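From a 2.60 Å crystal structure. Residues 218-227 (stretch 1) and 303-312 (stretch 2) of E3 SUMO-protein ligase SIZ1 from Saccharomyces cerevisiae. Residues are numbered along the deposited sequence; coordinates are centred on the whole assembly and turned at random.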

# COMPACT_ATOMS: atom_id res chain seq x y z
N PRO A 218 -3.50 -8.04 -18.45
CA PRO A 218 -2.96 -8.87 -19.54
C PRO A 218 -1.80 -9.70 -19.00
O PRO A 218 -0.83 -9.16 -18.49
N LYS A 219 -1.90 -11.02 -19.10
CA LYS A 219 -0.81 -11.83 -18.60
C LYS A 219 0.46 -11.64 -19.42
O LYS A 219 0.49 -10.84 -20.35
N ILE A 220 1.53 -12.33 -19.04
CA ILE A 220 2.78 -12.26 -19.77
C ILE A 220 2.67 -13.53 -20.59
O ILE A 220 2.84 -14.64 -20.06
N ILE A 221 2.38 -13.37 -21.87
CA ILE A 221 2.17 -14.49 -22.77
C ILE A 221 3.40 -15.38 -22.95
O ILE A 221 4.54 -14.92 -22.84
N LYS A 222 3.15 -16.65 -23.23
CA LYS A 222 4.21 -17.64 -23.41
C LYS A 222 5.28 -17.24 -24.43
O LYS A 222 6.46 -17.47 -24.21
N GLN A 223 4.87 -16.64 -25.54
CA GLN A 223 5.85 -16.24 -26.54
C GLN A 223 6.95 -15.41 -25.92
O GLN A 223 8.12 -15.64 -26.19
N ALA A 224 6.57 -14.45 -25.07
CA ALA A 224 7.54 -13.57 -24.39
C ALA A 224 8.52 -14.39 -23.56
O ALA A 224 9.74 -14.26 -23.69
N THR A 225 7.99 -15.24 -22.69
CA THR A 225 8.82 -16.07 -21.84
C THR A 225 9.78 -16.93 -22.66
O THR A 225 10.93 -17.13 -22.27
N LEU A 226 9.29 -17.44 -23.80
CA LEU A 226 10.10 -18.29 -24.67
C LEU A 226 11.25 -17.53 -25.28
O LEU A 226 12.36 -18.06 -25.38
N LEU A 227 10.98 -16.30 -25.71
CA LEU A 227 12.00 -15.46 -26.30
C LEU A 227 13.06 -15.15 -25.26
O LEU A 227 14.26 -15.17 -25.57
N LEU A 303 2.01 -5.51 -12.36
CA LEU A 303 2.05 -6.89 -11.90
C LEU A 303 1.11 -7.74 -12.76
O LEU A 303 -0.09 -7.47 -12.83
N ALA A 304 1.67 -8.75 -13.41
CA ALA A 304 0.89 -9.64 -14.27
C ALA A 304 1.20 -11.13 -14.04
O ALA A 304 2.30 -11.48 -13.62
N ILE A 305 0.22 -11.99 -14.31
CA ILE A 305 0.39 -13.42 -14.15
C ILE A 305 1.24 -13.89 -15.31
O ILE A 305 1.11 -13.36 -16.41
N SER A 306 2.11 -14.87 -15.08
CA SER A 306 2.94 -15.42 -16.13
C SER A 306 2.23 -16.64 -16.68
O SER A 306 2.11 -17.65 -16.00
N GLU A 307 1.75 -16.54 -17.92
CA GLU A 307 1.04 -17.62 -18.55
C GLU A 307 1.92 -18.86 -18.68
O GLU A 307 1.45 -19.99 -18.49
N PHE A 308 3.19 -18.65 -19.00
CA PHE A 308 4.09 -19.78 -19.14
C PHE A 308 4.12 -20.60 -17.86
O PHE A 308 3.82 -21.80 -17.88
N VAL A 309 4.49 -19.95 -16.75
CA VAL A 309 4.59 -20.60 -15.45
C VAL A 309 3.23 -21.10 -14.95
O VAL A 309 3.16 -22.16 -14.32
N ASP A 310 2.17 -20.35 -15.23
CA ASP A 310 0.84 -20.76 -14.82
C ASP A 310 0.52 -22.10 -15.48
O ASP A 310 0.00 -23.01 -14.83
N ASP A 311 0.85 -22.22 -16.77
CA ASP A 311 0.61 -23.46 -17.51
C ASP A 311 1.28 -24.66 -16.84
O ASP A 311 0.63 -25.65 -16.52
N ILE A 312 2.59 -24.57 -16.62
CA ILE A 312 3.31 -25.66 -15.99
C ILE A 312 2.68 -25.99 -14.63
O ILE A 312 2.47 -27.15 -14.29

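Stretch 2 enters the contact as a strand and leaves it as a helix, and its partners in stretch 1 change accordingly. Leu303, t at chi1 and p at chi2, points away, and its CD1 comes no nearer than 7.9 Å to Ile220 CD1. Ala304 points toward stretch 1: its CB lies 3.4 Å from Pro218 O and 3.9 Å from Ile220 CG1, the latter an apolar contact that Ile220 makes with chi1 m and chi2 t.

Ile305 (m, m) has a CA-to-CB bond directed sideways and an end that leads away; its hydrogen bond to stretch 1 is made by the backbone carbonyl. Ile220 N donates to Ile305 O at 2.9 Å with an N-H...O angle of 157°, while Lys219 CB sits 3.2 Å from that same Ile305 O. The Lys219 side chain (p, t, p, m) folds back over the strand, bringing NZ to 3.8 Å from Ile305 CB.

Ser306 is bridged to Ile220 through the backbone with their CA atoms 4.8 Å apart, and its CA-to-CB bond points away from stretch 1. With chi1 t, its OG accepts from Val309 N at 3.1 Å and 163°, capping the helix that follows. Water 1 links this cap to stretch 1: it hydrogen-bonds Ser306 OG at 3.1 Å and Thr225 OG1 at 2.9 Å, donates to Ile220 O at 2.5 Å and accepts from Phe308 N at 2.6 Å. The two hydroxyl oxygens, Ser306 OG and Thr225 OG1, are themselves 4.4 Å apart, so the water spans a gap they do not close directly.

Glu307 points toward stretch 1, and its N donates to Ile220 O at 3.1 Å and 149°. Its side chain, t at chi1 and chi2, runs between two lysine side chains and meets their aliphatic portions: OE2 is 3.1 Å from Lys219 CD, and OE1 is 3.1 Å from Lys222 CG.

Phe308 also points toward stretch 1, with chi1 t and chi2 72°. Thr225, itself directed toward stretch 2 with chi1 m, brings CG2 to 3.5 Å from Phe308 CG. Lys222 CE lies 4.1 Å from Phe308 CD1, and Leu226 CD2 reaches Phe308 CE1 at 4.4 Å; all three approach the ring obliquely. The axes of the two helices make an angle of 99°.

Val309 and Asp310 make no contact with stretch 1. One turn beyond Glu307, Asp311 (chi1 m) points toward stretch 1 and forms a salt bridge, OD2 to Lys222 NZ at 3.5 Å; the m, t, p, t lysine chain also places CD 3.3 Å from Asp311 OD2. Ile312 lies out of reach.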

# COMPACT_ATOMS: atom_id res chain seq x y z
CB PRO A 218 -2.50 -7.83 -20.55
CG PRO A 218 -3.47 -6.72 -20.36
CD PRO A 218 -3.60 -6.63 -18.86
CB LYS A 219 -1.22 -13.31 -18.53
CG LYS A 219 -1.94 -13.84 -19.73
CD LYS A 219 -2.31 -15.32 -19.53
CE LYS A 219 -3.48 -15.52 -18.57
NZ LYS A 219 -3.22 -14.91 -17.26
CB ILE A 220 3.98 -12.31 -18.80
CG1 ILE A 220 3.92 -11.11 -17.85
CG2 ILE A 220 5.30 -12.30 -19.55
CD1 ILE A 220 4.89 -11.21 -16.71
CB ILE A 221 1.63 -13.99 -24.14
CG1 ILE A 221 2.69 -13.19 -24.89
CG2 ILE A 221 0.43 -13.06 -23.90
CD1 ILE A 221 2.18 -12.52 -26.16
CB LYS A 222 3.59 -18.98 -23.81
CG LYS A 222 2.46 -19.44 -22.90
CD LYS A 222 1.92 -20.78 -23.33
CE LYS A 222 2.99 -21.85 -23.22
NZ LYS A 222 2.54 -23.15 -23.80
CB GLN A 223 5.18 -15.46 -27.68
CG GLN A 223 4.48 -16.33 -28.74
CD GLN A 223 3.32 -17.15 -28.17
OE1 GLN A 223 2.53 -16.66 -27.35
NE2 GLN A 223 3.21 -18.40 -28.61
CB ALA A 224 6.80 -12.56 -23.49
CB THR A 225 7.96 -16.97 -20.94
OG1 THR A 225 7.20 -16.15 -20.05
CG2 THR A 225 8.83 -17.92 -20.13
CB LEU A 226 9.23 -18.90 -25.77
CG LEU A 226 8.48 -20.15 -25.29
CD1 LEU A 226 7.73 -20.79 -26.45
CD2 LEU A 226 9.49 -21.13 -24.70
CB LEU A 227 11.39 -14.16 -26.80
CG LEU A 227 10.68 -14.25 -28.14
CD1 LEU A 227 10.29 -12.86 -28.58
CD2 LEU A 227 11.61 -14.89 -29.16
CB LEU A 303 1.65 -6.94 -10.42
CG LEU A 303 2.17 -8.09 -9.55
CD1 LEU A 303 3.69 -8.05 -9.52
CD2 LEU A 303 1.62 -7.96 -8.13
CB ALA A 304 1.13 -9.30 -15.73
CB ILE A 305 -0.97 -14.17 -14.24
CG1 ILE A 305 -1.83 -13.85 -13.02
CG2 ILE A 305 -0.74 -15.69 -14.36
CD1 ILE A 305 -1.14 -14.12 -11.72
CB SER A 306 4.30 -15.84 -15.59
OG SER A 306 4.87 -16.86 -16.39
CB GLU A 307 0.54 -17.19 -19.92
CG GLU A 307 -0.47 -18.15 -20.50
CD GLU A 307 -0.96 -17.71 -21.86
OE1 GLU A 307 -0.16 -17.80 -22.83
OE2 GLU A 307 -2.13 -17.27 -21.96
CB PHE A 308 5.52 -19.34 -19.46
CG PHE A 308 6.44 -20.50 -19.73
CD1 PHE A 308 6.34 -21.22 -20.91
CD2 PHE A 308 7.36 -20.92 -18.77
CE1 PHE A 308 7.12 -22.35 -21.14
CE2 PHE A 308 8.15 -22.05 -18.99
CZ PHE A 308 8.03 -22.77 -20.18
CB VAL A 309 5.21 -19.65 -14.39
CG1 VAL A 309 5.30 -20.36 -13.06
CG2 VAL A 309 6.59 -19.22 -14.83
CB ASP A 310 -0.19 -19.72 -15.25
CG ASP A 310 -1.46 -19.79 -14.43
OD1 ASP A 310 -2.43 -19.08 -14.77
OD2 ASP A 310 -1.49 -20.54 -13.43
CB ASP A 311 1.11 -23.33 -18.95
CG ASP A 311 0.11 -22.65 -19.87
OD1 ASP A 311 -0.92 -22.14 -19.35
OD2 ASP A 311 0.36 -22.62 -21.10
CB ILE A 312 4.81 -25.30 -15.76
CG1 ILE A 312 5.45 -24.90 -17.10
CG2 ILE A 312 5.56 -26.48 -15.14
CD1 ILE A 312 6.91 -24.55 -16.98
O HOH W 1 4.43 -16.43 -19.39